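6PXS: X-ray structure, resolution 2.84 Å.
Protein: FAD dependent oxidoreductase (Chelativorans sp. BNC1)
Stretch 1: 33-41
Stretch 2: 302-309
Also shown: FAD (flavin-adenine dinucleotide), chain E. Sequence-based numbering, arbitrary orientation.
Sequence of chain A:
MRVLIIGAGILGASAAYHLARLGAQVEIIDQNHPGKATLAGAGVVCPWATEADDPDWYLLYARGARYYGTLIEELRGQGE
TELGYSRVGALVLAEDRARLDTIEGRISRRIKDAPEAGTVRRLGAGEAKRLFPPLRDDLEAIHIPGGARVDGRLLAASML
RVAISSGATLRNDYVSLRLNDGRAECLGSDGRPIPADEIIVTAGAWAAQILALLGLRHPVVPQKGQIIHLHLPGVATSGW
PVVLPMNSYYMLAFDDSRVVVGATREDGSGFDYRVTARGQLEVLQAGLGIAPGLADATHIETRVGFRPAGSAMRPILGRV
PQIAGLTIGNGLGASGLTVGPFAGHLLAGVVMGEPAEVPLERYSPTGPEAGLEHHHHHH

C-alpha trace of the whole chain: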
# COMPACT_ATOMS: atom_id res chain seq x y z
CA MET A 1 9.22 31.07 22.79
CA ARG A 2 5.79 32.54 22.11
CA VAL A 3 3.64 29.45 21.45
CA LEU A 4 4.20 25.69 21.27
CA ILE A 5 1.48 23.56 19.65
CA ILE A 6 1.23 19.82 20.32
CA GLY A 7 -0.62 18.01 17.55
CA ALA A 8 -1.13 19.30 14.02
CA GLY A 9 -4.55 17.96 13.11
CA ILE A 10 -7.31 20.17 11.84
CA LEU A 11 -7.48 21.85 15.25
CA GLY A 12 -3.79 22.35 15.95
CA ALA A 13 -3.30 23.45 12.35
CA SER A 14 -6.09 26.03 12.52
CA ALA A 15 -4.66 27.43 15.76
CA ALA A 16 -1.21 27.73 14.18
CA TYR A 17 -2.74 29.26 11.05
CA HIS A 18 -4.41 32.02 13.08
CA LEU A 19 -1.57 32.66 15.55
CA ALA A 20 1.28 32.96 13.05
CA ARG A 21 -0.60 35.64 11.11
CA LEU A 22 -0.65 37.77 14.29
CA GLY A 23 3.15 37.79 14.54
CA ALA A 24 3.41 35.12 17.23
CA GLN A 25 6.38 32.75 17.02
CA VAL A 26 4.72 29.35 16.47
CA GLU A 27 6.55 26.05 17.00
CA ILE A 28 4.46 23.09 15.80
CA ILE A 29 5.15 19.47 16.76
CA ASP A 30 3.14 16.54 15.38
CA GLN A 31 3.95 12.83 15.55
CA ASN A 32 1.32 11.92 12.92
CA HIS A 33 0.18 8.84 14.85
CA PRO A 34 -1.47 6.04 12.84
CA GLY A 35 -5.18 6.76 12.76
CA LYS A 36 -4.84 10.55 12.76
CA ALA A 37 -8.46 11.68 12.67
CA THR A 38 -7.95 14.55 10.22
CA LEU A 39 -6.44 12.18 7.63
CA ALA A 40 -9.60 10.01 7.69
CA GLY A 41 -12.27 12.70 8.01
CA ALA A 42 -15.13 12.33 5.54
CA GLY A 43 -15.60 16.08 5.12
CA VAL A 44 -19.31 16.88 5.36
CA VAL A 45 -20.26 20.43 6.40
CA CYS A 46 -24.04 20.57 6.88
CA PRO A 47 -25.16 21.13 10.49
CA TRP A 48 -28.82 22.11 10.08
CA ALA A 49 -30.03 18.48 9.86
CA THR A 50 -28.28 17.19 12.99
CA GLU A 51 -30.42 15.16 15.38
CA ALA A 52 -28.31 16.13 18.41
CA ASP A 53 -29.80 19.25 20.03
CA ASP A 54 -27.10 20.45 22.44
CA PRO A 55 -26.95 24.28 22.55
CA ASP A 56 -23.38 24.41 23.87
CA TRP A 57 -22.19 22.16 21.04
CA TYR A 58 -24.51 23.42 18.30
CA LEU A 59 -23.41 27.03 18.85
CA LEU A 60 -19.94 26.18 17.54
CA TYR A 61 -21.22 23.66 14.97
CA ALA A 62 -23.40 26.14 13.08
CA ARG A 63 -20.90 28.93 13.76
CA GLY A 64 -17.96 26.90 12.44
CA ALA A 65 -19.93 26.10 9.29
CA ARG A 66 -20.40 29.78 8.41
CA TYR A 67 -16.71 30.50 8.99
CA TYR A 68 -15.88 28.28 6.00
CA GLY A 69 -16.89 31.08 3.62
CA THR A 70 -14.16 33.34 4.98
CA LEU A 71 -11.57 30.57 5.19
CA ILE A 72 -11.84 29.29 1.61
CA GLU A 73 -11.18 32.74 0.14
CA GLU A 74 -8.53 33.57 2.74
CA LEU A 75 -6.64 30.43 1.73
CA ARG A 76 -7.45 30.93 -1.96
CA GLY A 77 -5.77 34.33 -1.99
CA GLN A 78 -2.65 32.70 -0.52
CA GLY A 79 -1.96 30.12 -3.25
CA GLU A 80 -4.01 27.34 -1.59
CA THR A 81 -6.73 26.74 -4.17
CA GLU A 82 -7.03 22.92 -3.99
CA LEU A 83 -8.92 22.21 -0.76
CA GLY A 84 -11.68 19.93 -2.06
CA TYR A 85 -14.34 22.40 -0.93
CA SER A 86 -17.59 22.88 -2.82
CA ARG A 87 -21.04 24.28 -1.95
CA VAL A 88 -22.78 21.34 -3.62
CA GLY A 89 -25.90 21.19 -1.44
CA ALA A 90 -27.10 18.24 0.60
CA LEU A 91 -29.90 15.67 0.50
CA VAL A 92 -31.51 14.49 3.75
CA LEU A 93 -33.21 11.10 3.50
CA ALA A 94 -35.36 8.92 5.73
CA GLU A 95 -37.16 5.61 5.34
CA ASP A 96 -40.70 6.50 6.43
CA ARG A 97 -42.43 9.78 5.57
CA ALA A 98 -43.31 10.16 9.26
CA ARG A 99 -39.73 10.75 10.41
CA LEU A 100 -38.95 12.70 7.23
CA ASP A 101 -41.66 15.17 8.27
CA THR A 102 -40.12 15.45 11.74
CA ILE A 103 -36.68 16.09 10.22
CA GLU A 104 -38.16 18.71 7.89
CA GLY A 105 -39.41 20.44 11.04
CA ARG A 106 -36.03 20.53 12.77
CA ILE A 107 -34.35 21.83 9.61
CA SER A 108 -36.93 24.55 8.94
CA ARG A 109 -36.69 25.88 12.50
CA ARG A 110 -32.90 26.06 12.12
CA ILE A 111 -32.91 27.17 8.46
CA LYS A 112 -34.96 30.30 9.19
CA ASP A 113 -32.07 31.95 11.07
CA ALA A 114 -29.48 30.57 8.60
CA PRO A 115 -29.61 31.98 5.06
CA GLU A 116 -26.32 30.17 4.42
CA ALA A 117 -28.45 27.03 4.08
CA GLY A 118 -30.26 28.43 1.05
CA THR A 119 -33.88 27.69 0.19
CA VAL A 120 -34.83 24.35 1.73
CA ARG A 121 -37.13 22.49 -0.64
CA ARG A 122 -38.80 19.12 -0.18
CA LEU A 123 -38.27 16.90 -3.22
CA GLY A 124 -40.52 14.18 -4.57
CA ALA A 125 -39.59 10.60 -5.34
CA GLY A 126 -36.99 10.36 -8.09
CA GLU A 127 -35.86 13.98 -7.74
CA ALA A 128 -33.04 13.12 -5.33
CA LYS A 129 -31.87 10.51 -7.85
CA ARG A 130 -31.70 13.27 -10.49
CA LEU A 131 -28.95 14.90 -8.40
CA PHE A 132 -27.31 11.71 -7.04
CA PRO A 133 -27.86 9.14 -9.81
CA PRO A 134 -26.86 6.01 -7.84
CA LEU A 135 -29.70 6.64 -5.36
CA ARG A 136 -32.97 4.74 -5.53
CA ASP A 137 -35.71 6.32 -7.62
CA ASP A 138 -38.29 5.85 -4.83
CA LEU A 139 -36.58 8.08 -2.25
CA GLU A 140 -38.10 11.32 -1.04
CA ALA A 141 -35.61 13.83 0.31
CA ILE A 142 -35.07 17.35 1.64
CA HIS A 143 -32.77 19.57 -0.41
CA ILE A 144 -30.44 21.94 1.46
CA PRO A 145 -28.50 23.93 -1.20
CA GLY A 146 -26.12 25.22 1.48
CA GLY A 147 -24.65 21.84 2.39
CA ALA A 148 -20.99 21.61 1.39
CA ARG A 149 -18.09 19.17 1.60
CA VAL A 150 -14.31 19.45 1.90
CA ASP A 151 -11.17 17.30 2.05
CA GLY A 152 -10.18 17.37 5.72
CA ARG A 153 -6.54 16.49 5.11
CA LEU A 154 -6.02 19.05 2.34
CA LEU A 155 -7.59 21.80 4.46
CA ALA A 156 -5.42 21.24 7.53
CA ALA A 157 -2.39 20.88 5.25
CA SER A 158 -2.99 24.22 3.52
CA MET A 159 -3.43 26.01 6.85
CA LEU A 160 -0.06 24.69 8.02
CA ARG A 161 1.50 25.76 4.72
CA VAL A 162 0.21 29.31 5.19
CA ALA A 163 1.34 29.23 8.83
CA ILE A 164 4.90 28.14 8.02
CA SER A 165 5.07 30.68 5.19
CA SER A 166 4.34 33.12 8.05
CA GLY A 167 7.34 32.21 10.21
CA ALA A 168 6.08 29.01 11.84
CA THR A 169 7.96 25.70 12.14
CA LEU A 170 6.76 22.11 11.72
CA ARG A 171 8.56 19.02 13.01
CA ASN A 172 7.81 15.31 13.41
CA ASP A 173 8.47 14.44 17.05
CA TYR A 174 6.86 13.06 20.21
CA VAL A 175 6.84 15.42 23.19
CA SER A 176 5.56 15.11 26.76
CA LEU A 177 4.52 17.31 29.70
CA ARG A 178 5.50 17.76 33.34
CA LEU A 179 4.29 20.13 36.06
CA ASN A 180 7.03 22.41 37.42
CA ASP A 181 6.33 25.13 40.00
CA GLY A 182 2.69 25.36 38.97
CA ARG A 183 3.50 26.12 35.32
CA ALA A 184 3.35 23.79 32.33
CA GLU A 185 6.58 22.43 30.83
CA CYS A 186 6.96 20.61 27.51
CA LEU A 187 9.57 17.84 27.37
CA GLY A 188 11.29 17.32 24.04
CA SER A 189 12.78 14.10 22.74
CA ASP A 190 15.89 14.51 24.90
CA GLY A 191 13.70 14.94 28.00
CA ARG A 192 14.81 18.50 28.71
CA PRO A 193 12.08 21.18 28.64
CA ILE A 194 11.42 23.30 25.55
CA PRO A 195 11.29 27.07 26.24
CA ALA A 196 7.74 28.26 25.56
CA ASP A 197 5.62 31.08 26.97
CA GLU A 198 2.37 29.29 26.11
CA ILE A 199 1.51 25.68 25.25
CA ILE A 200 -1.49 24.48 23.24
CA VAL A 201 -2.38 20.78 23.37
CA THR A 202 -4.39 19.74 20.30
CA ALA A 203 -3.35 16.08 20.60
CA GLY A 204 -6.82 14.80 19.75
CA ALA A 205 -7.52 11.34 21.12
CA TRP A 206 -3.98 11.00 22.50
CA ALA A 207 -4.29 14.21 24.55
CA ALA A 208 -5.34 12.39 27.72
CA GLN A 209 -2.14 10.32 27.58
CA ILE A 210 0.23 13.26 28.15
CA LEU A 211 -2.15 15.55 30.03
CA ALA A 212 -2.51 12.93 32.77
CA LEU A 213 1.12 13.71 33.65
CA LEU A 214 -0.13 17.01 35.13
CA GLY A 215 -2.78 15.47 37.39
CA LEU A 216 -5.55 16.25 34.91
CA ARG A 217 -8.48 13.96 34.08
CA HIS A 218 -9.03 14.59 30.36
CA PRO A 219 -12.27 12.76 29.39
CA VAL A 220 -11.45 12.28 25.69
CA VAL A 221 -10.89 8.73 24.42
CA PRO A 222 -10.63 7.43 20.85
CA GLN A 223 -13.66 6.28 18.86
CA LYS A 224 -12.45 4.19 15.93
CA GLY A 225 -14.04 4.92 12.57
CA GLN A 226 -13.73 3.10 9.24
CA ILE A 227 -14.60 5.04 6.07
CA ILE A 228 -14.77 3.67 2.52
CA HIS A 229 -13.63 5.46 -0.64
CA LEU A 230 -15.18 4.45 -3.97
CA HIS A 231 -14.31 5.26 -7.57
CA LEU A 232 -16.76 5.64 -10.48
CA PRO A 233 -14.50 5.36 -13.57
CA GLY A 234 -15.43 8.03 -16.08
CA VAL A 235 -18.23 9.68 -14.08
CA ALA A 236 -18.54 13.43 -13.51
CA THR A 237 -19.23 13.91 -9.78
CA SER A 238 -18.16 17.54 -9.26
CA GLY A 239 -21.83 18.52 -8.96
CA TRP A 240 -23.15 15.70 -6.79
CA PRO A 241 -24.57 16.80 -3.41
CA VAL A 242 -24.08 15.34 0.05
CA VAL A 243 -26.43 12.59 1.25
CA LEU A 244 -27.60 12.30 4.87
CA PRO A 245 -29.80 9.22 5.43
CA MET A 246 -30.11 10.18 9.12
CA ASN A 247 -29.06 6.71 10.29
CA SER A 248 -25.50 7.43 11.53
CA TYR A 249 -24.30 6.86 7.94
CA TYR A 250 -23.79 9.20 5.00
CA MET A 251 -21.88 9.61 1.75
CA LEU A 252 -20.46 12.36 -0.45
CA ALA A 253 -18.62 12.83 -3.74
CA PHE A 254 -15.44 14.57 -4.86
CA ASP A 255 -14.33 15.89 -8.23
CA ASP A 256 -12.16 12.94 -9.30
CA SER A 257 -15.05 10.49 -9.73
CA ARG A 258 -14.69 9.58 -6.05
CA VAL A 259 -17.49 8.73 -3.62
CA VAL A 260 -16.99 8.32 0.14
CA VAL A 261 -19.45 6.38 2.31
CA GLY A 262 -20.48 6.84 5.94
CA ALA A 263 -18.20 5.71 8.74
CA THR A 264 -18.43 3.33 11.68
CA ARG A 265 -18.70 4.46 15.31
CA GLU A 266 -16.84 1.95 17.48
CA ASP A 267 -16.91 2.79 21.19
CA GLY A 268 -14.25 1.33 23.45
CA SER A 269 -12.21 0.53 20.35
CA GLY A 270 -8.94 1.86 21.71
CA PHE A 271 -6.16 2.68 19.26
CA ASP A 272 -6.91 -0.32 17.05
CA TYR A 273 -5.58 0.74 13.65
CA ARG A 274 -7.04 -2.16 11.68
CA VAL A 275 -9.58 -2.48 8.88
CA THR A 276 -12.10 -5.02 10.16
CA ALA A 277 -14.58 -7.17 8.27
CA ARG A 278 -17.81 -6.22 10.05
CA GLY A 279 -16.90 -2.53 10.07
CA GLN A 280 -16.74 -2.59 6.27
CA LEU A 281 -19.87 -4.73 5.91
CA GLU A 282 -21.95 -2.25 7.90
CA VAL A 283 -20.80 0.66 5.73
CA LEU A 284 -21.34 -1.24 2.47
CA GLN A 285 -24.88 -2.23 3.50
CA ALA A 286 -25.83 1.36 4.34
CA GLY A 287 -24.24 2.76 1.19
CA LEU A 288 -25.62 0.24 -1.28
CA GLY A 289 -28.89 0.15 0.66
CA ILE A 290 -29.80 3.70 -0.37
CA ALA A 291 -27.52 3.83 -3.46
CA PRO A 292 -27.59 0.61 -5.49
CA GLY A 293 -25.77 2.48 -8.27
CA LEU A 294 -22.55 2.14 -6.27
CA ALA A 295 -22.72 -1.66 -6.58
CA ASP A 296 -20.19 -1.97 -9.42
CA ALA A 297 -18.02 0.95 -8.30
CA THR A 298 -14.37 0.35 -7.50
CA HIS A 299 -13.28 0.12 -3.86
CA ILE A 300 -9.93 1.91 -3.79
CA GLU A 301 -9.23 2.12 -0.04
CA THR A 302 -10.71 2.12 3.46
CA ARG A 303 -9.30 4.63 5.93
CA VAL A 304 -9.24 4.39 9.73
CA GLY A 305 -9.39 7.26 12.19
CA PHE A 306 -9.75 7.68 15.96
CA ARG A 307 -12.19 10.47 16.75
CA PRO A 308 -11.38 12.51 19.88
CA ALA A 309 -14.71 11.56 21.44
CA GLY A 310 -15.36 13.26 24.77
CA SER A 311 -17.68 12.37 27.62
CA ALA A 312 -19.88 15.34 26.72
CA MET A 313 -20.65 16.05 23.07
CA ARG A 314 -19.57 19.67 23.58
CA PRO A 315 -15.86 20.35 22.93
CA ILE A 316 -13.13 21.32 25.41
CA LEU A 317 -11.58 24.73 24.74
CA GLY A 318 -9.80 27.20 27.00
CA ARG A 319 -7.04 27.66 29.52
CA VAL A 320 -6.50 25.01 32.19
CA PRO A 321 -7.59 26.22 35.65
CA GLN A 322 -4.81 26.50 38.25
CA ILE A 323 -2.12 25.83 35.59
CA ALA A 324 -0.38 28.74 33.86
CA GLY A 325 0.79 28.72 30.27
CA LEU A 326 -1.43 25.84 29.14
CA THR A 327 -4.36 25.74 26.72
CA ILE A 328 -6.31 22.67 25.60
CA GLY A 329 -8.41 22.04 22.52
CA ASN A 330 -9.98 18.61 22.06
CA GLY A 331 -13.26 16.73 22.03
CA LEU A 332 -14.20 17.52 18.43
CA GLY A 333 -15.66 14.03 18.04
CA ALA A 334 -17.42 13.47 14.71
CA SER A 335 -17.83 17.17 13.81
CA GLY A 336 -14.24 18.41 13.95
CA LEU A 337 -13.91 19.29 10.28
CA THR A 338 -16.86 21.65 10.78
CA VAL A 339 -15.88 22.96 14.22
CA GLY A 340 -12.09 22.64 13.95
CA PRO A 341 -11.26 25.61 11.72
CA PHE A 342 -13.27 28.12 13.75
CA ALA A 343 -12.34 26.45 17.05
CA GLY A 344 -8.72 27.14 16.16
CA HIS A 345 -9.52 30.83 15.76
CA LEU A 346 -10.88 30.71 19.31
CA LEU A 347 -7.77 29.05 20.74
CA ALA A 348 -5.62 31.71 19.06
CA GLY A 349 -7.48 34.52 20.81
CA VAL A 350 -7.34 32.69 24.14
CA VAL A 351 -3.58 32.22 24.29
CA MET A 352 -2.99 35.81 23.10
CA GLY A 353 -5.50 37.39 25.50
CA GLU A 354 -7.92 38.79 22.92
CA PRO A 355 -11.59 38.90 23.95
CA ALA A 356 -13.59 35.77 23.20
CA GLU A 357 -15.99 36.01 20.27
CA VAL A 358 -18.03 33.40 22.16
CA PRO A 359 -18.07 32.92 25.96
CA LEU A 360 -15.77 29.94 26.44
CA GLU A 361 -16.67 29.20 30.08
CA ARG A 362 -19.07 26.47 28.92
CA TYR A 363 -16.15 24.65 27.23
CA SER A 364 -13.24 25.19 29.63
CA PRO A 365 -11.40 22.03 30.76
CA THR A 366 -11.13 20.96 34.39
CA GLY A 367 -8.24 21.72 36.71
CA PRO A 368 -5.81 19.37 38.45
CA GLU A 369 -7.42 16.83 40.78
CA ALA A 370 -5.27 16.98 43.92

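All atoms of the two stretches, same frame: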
# COMPACT_ATOMS: atom_id res chain seq x y z
N HIS A 33 0.50 10.19 14.41
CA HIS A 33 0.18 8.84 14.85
C HIS A 33 -0.62 8.11 13.77
O HIS A 33 -1.35 8.76 13.00
CB HIS A 33 -0.61 8.86 16.15
CG HIS A 33 0.23 9.06 17.38
ND1 HIS A 33 0.54 10.31 17.86
CD2 HIS A 33 0.81 8.18 18.22
CE1 HIS A 33 1.28 10.19 18.95
NE2 HIS A 33 1.46 8.90 19.19
N PRO A 34 -0.52 6.79 13.68
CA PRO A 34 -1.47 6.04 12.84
C PRO A 34 -2.89 6.23 13.34
O PRO A 34 -3.16 6.15 14.54
CB PRO A 34 -0.99 4.59 12.98
CG PRO A 34 0.44 4.69 13.37
CD PRO A 34 0.54 5.92 14.22
N GLY A 35 -3.80 6.48 12.41
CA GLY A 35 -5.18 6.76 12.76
C GLY A 35 -5.49 8.22 13.00
O GLY A 35 -6.56 8.52 13.54
N LYS A 36 -4.59 9.12 12.62
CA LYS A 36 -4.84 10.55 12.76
C LYS A 36 -6.21 10.90 12.19
O LYS A 36 -6.49 10.65 11.02
CB LYS A 36 -3.74 11.34 12.04
CG LYS A 36 -3.86 12.85 12.15
CD LYS A 36 -2.64 13.54 11.55
CE LYS A 36 -2.75 15.05 11.65
NZ LYS A 36 -1.54 15.73 11.12
N ALA A 37 -7.06 11.48 13.04
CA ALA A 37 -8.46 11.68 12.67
C ALA A 37 -8.59 12.55 11.43
O ALA A 37 -9.40 12.26 10.54
CB ALA A 37 -9.22 12.31 13.84
N THR A 38 -7.80 13.62 11.34
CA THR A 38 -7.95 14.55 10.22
C THR A 38 -7.67 13.86 8.89
O THR A 38 -8.26 14.23 7.86
CB THR A 38 -7.02 15.75 10.41
OG1 THR A 38 -7.33 16.40 11.64
CG2 THR A 38 -7.18 16.73 9.26
N LEU A 39 -6.77 12.87 8.87
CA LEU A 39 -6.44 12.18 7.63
C LEU A 39 -7.54 11.24 7.17
O LEU A 39 -7.51 10.79 6.01
CB LEU A 39 -5.15 11.38 7.79
CG LEU A 39 -3.92 12.12 8.33
CD1 LEU A 39 -2.74 11.16 8.38
CD2 LEU A 39 -3.58 13.34 7.51
N ALA A 40 -8.51 10.91 8.03
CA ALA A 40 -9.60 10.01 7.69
C ALA A 40 -10.96 10.69 7.71
O ALA A 40 -11.97 10.02 7.50
CB ALA A 40 -9.61 8.81 8.65
N GLY A 41 -11.01 12.00 7.94
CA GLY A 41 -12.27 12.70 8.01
C GLY A 41 -13.03 12.71 6.70
O GLY A 41 -12.46 13.04 5.65
N THR A 302 -9.87 1.96 2.28
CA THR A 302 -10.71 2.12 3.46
C THR A 302 -9.84 2.70 4.56
O THR A 302 -8.92 2.03 5.05
CB THR A 302 -11.32 0.79 3.90
OG1 THR A 302 -12.19 0.30 2.88
CG2 THR A 302 -12.10 0.96 5.20
N ARG A 303 -10.11 3.94 4.95
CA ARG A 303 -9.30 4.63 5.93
C ARG A 303 -9.81 4.36 7.34
O ARG A 303 -10.95 3.96 7.55
CB ARG A 303 -9.29 6.14 5.67
CG ARG A 303 -8.79 6.50 4.28
CD ARG A 303 -8.74 8.00 4.09
NE ARG A 303 -8.43 8.36 2.71
CZ ARG A 303 -8.42 9.60 2.24
NH1 ARG A 303 -8.72 10.62 3.04
NH2 ARG A 303 -8.13 9.83 0.97
N VAL A 304 -8.92 4.57 8.32
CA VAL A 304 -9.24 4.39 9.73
C VAL A 304 -8.82 5.64 10.48
O VAL A 304 -7.74 6.19 10.24
CB VAL A 304 -8.55 3.14 10.32
CG1 VAL A 304 -8.80 3.06 11.82
CG2 VAL A 304 -9.03 1.88 9.61
N GLY A 305 -9.68 6.08 11.39
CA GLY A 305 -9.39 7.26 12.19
C GLY A 305 -9.99 7.15 13.58
O GLY A 305 -11.08 6.59 13.75
N PHE A 306 -9.29 7.69 14.57
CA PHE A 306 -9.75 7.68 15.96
C PHE A 306 -10.28 9.07 16.29
O PHE A 306 -9.50 10.02 16.43
CB PHE A 306 -8.63 7.27 16.90
CG PHE A 306 -7.97 5.97 16.54
CD1 PHE A 306 -8.68 4.78 16.57
CD2 PHE A 306 -6.63 5.93 16.19
CE1 PHE A 306 -8.07 3.58 16.24
CE2 PHE A 306 -6.01 4.73 15.87
CZ PHE A 306 -6.73 3.56 15.89
N ARG A 307 -11.60 9.19 16.41
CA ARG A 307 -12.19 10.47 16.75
C ARG A 307 -11.87 10.83 18.20
O ARG A 307 -11.94 9.98 19.08
CB ARG A 307 -13.71 10.43 16.57
CG ARG A 307 -14.18 10.10 15.17
CD ARG A 307 -15.70 9.95 15.15
NE ARG A 307 -16.10 8.63 14.67
CZ ARG A 307 -16.58 8.38 13.46
NH1 ARG A 307 -16.91 7.14 13.13
NH2 ARG A 307 -16.75 9.35 12.57
N PRO A 308 -11.52 12.09 18.47
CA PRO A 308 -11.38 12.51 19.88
C PRO A 308 -12.75 12.67 20.52
O PRO A 308 -13.25 13.79 20.66
CB PRO A 308 -10.63 13.83 19.78
CG PRO A 308 -11.02 14.38 18.45
CD PRO A 308 -11.19 13.19 17.54
N ALA A 309 -13.37 11.55 20.89
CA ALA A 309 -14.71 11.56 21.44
C ALA A 309 -14.65 11.84 22.94
O ALA A 309 -13.99 11.11 23.68
CB ALA A 309 -15.41 10.23 21.18
PA FAD E . -6.16 14.68 15.14
O1A FAD E . -6.07 13.23 15.42
O2A FAD E . -6.45 15.02 13.68
O5B FAD E . -4.87 15.45 15.61
C5B FAD E . -4.04 14.94 16.67
C4B FAD E . -2.60 15.07 16.26
O4B FAD E . -1.78 15.25 17.44
C3B FAD E . -2.03 13.86 15.52
O3B FAD E . -1.19 14.28 14.45
C2B FAD E . -1.24 13.13 16.61
O2B FAD E . -0.18 12.35 16.07
C1B FAD E . -0.71 14.32 17.40
N9A FAD E . -0.31 14.01 18.77
C8A FAD E . -1.08 13.44 19.75
N7A FAD E . -0.46 13.27 20.89
C5A FAD E . 0.82 13.76 20.64
C6A FAD E . 1.97 13.87 21.44
N6A FAD E . 2.03 13.48 22.71
N1A FAD E . 3.07 14.41 20.88
C2A FAD E . 3.03 14.81 19.61
N3A FAD E . 2.00 14.75 18.76
C4A FAD E . 0.92 14.22 19.33
N1 FAD E . -15.90 15.72 11.13
C2 FAD E . -16.75 16.49 10.39
O2 FAD E . -16.97 17.67 10.68
N3 FAD E . -17.39 15.95 9.29
C4 FAD E . -17.26 14.66 8.83
O4 FAD E . -17.88 14.29 7.83
C4X FAD E . -16.36 13.84 9.62
N5 FAD E . -16.17 12.60 9.26
C5X FAD E . -15.31 11.82 10.01
C6 FAD E . -15.11 10.50 9.63
C7 FAD E . -14.25 9.67 10.36
C7M FAD E . -14.05 8.25 9.92
C8 FAD E . -13.58 10.18 11.48
C8M FAD E . -12.65 9.31 12.29
C9 FAD E . -13.79 11.50 11.86
C9A FAD E . -14.64 12.33 11.14
N10 FAD E . -14.87 13.67 11.49
C10 FAD E . -15.72 14.46 10.76
C1' FAD E . -14.21 14.26 12.67
C2' FAD E . -12.84 14.86 12.36
O2' FAD E . -12.13 14.03 11.44
C3' FAD E . -12.03 14.96 13.66
O3' FAD E . -12.88 15.42 14.70
C4' FAD E . -10.82 15.89 13.58
O4' FAD E . -9.97 15.46 12.53
C5' FAD E . -10.06 15.92 14.89
O5' FAD E . -8.88 16.73 14.74
P FAD E . -7.82 16.84 15.90
O1P FAD E . -8.54 17.19 17.20
O2P FAD E . -6.69 17.74 15.53
O3P FAD E . -7.31 15.34 16.02

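One good backbone hydrogen bond anchors this contact: Phe 306 N donates to Gly 35 O at 3.0 Å, nearly straight at 163°. The same carbonyl also receives a CA-H...O contact from Gly 305, with Gly 305 CA 3.4 Å from Gly 35 O, so a single acceptor holds two consecutive residues of the strand. A second, weak hydrogen bond runs from Arg 303 NH1 to Leu 39 O (3.2 Å, 128°). The arginine reaches it with an extended chain beyond chi1, while its NE and NH2 are hydrogen-bonded just beyond the two stretches.

Gly 35 sits in the type II turn from His 33 to Lys 36, closed by Lys 36 N to His 33 O at 3.3 Å. Its phi/psi of 90/13 already calls for glycine, and the neighbour repeats the demand: an ideal CB would lie 2.3 Å from Phe 306 CE2. Across from it, Gly 305 has ordinary strand angles, so its case rests on packing alone: an ideal CB would come 2.9 Å from Ala 40 CB. The two glycines let the backbones approach to 4.3 Å between Gly 35 CA and Gly 305 CA.

Small side chains fill what remains. Ala 40 points toward the strand, its CB 3.6 Å from Val 304 O and 4.0 Å from Arg 303 CB. Ala 37 CB lies 3.5 Å from Phe 306 O and meets Pro 308 CD at 4.3 Å. Phe 306 starts sideways, but its ring comes nearer, bringing CE2 within 3.5 Å of Pro 34 O, which lies at the ring edge.

The interface buries just 371 Å², and FAD touches both stretches but is hydrogen-bonded only by the first: Ala 37 N donates to FAD O1A (3.1 Å) and Thr 38 N to FAD O2A (3.0 Å), while the guanidinium of Arg 307 lays a face against FAD C8M.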